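Local coordinates for L-ribulose 3-epimerase (Methylomonas sp. DH-1, PDB 7CJ7), which epimerises ketoses at C3 with the help of manganese, working fastest on L-ribulose and interconverting it with L-xylulose, at residues Cys114-Tyr119 / Asn259-Trp264. Sequence-based numbering, arbitrary orientation.
Sequences CALGKY and NTLCVW
At the C-terminal mouth of the TIM barrel, a loop after strand 107-112 meets the end of short helix 257-260, which follows the last barrel strand, 242-245, and L116 and T260 make most of the contact. The methyl CG2 of T260 points into the loop, touching backbone as well as side chain: it sits 3.4 Å from the carbonyl O of L116. The same T260 CG2 is 4.1 Å from L116 CG. OG1 of T260 lies beside its backbone N (chi1 -60°), which sets CG2 anti to that N and sends it to L116; OG1 itself makes a weak hydrogen bond to the carbonyl of K256, four residues back. G117, at phi 144° and psi -167°, has a backbone shape that calls for glycine, and its bare CA lies 4.0 Å from T260 CG2. Deeper in, L116 CD2 meets L261 CD2 at 4.2 Å, an apolar touch at the edge of the sugar pocket of this xylose isomerase-like barrel: L261 packs on the bound L-sorbose, and R217 and E158, both of which bind D-fructose, lie beside L261 and L116 respectively. No hydrogen bond links the two segments. Helix 257-260 ends in a Schellman motif, C262 leaving helical geometry with a positive phi. The indole of W264 has the C262 carbonyl carbon 3.7 Å above one face. Within the first loop, A115 N donates to Y119 OH at 3.0 Å, and that hydroxyl also bonds D77. The second subunit closes over this region: its K118 NZ bonds N259 O, and W264 NE1 hydrogen-bonds to its R156 O.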
loop_
_atom_site.group_PDB
_atom_site.type_symbol
_atom_site.label_atom_id
_atom_site.label_comp_id
_atom_site.label_asym_id
_atom_site.label_seq_id
_atom_site.Cartn_x
_atom_site.Cartn_y
_atom_site.Cartn_z
ATOM N N CYS A 114 -7.148 -13.312 -9.405
ATOM C CA CYS A 114 -8.174 -12.721 -8.507
ATOM C C CYS A 114 -8.605 -11.342 -9.016
ATOM O O CYS A 114 -8.021 -10.852 -10.007
ATOM C CB CYS A 114 -7.640 -12.589 -7.090
ATOM S SG CYS A 114 -6.374 -11.312 -6.929
ATOM N N ALA A 115 -9.591 -10.736 -8.356
ATOM C CA ALA A 115 -9.979 -9.330 -8.608
ATOM C C ALA A 115 -8.848 -8.422 -8.117
ATOM O O ALA A 115 -8.383 -8.584 -6.966
ATOM C CB ALA A 115 -11.294 -9.014 -7.941
ATOM N N LEU A 116 -8.380 -7.521 -8.974
ATOM C CA LEU A 116 -7.372 -6.497 -8.602
ATOM C C LEU A 116 -8.088 -5.440 -7.767
ATOM O O LEU A 116 -9.028 -4.824 -8.302
ATOM C CB LEU A 116 -6.777 -5.885 -9.870
ATOM C CG LEU A 116 -5.743 -4.786 -9.650
ATOM C CD1 LEU A 116 -4.521 -5.326 -8.945
ATOM C CD2 LEU A 116 -5.350 -4.140 -10.969
ATOM N N GLY A 117 -7.693 -5.268 -6.507
ATOM C CA GLY A 117 -8.239 -4.199 -5.650
ATOM C C GLY A 117 -8.395 -4.625 -4.205
ATOM O O GLY A 117 -7.817 -5.653 -3.822
ATOM N N LYS A 118 -9.117 -3.821 -3.422
ATOM C CA LYS A 118 -9.097 -3.916 -1.940
ATOM C C LYS A 118 -10.217 -4.834 -1.452
ATOM O O LYS A 118 -11.352 -4.378 -1.348
ATOM C CB LYS A 118 -9.253 -2.552 -1.265
ATOM C CG LYS A 118 -8.968 -2.610 0.232
ATOM C CD LYS A 118 -9.486 -1.456 1.053
ATOM C CE LYS A 118 -8.379 -0.521 1.477
ATOM N NZ LYS A 118 -7.744 0.082 0.286
ATOM N N TYR A 119 -9.883 -6.074 -1.121
ATOM C CA TYR A 119 -10.848 -7.048 -0.566
ATOM C C TYR A 119 -11.236 -6.559 0.821
ATOM O O TYR A 119 -10.388 -6.047 1.549
ATOM C CB TYR A 119 -10.230 -8.443 -0.514
ATOM C CG TYR A 119 -10.245 -9.166 -1.835
ATOM C CD1 TYR A 119 -11.348 -9.905 -2.222
ATOM C CD2 TYR A 119 -9.170 -9.103 -2.706
ATOM C CE1 TYR A 119 -11.375 -10.595 -3.422
ATOM C CE2 TYR A 119 -9.188 -9.780 -3.914
ATOM C CZ TYR A 119 -10.295 -10.531 -4.271
ATOM O OH TYR A 119 -10.338 -11.209 -5.455
ATOM N N ASN A 259 -8.081 4.429 -10.727
ATOM C CA ASN A 259 -8.827 4.618 -9.456
ATOM C C ASN A 259 -8.671 3.359 -8.595
ATOM O O ASN A 259 -8.530 3.503 -7.362
ATOM C CB ASN A 259 -10.273 5.037 -9.719
ATOM C CG ASN A 259 -10.339 6.456 -10.238
ATOM O OD1 ASN A 259 -9.569 7.314 -9.803
ATOM N ND2 ASN A 259 -11.238 6.708 -11.170
ATOM N N THR A 260 -8.620 2.172 -9.202
ATOM C CA THR A 260 -8.327 0.914 -8.464
ATOM C C THR A 260 -6.950 1.026 -7.792
ATOM O O THR A 260 -6.801 0.554 -6.632
ATOM C CB THR A 260 -8.416 -0.317 -9.378
ATOM O OG1 THR A 260 -9.742 -0.389 -9.895
ATOM C CG2 THR A 260 -8.103 -1.605 -8.651
ATOM N N LEU A 261 -5.980 1.633 -8.477
ATOM C CA LEU A 261 -4.572 1.733 -8.004
ATOM C C LEU A 261 -4.377 3.004 -7.170
ATOM O O LEU A 261 -3.237 3.249 -6.722
ATOM C CB LEU A 261 -3.619 1.714 -9.201
ATOM C CG LEU A 261 -3.643 0.435 -10.036
ATOM C CD1 LEU A 261 -2.532 0.452 -11.079
ATOM C CD2 LEU A 261 -3.523 -0.791 -9.145
ATOM N N CYS A 262 -5.440 3.777 -6.948
ATOM C CA CYS A 262 -5.429 4.964 -6.050
ATOM C C CYS A 262 -4.325 5.938 -6.490
ATOM O O CYS A 262 -3.568 6.421 -5.630
ATOM C CB CYS A 262 -5.245 4.545 -4.594
ATOM S SG CYS A 262 -6.582 3.486 -3.978
ATOM N N VAL A 263 -4.268 6.259 -7.788
ATOM C CA VAL A 263 -3.232 7.172 -8.351
ATOM C C VAL A 263 -3.739 8.612 -8.209
ATOM O O VAL A 263 -4.266 9.170 -9.182
ATOM C CB VAL A 263 -2.887 6.807 -9.804
ATOM C CG1 VAL A 263 -1.778 7.695 -10.360
ATOM C CG2 VAL A 263 -2.499 5.347 -9.924
ATOM N N TRP A 264 -3.563 9.191 -7.026
ATOM C CA TRP A 264 -4.125 10.517 -6.664
ATOM C C TRP A 264 -3.179 11.643 -7.085
ATOM O O TRP A 264 -3.644 12.778 -7.170
ATOM C CB TRP A 264 -4.386 10.590 -5.163
ATOM C CG TRP A 264 -5.163 9.453 -4.579
ATOM C CD1 TRP A 264 -4.945 8.891 -3.357
ATOM C CD2 TRP A 264 -6.300 8.764 -5.139
ATOM N NE1 TRP A 264 -5.849 7.894 -3.118
ATOM C CE2 TRP A 264 -6.705 7.805 -4.183
ATOM C CE3 TRP A 264 -7.011 8.850 -6.341
ATOM C CZ2 TRP A 264 -7.775 6.940 -4.401
ATOM C CZ3 TRP A 264 -8.078 8.003 -6.551
ATOM C CH2 TRP A 264 -8.456 7.061 -5.592
#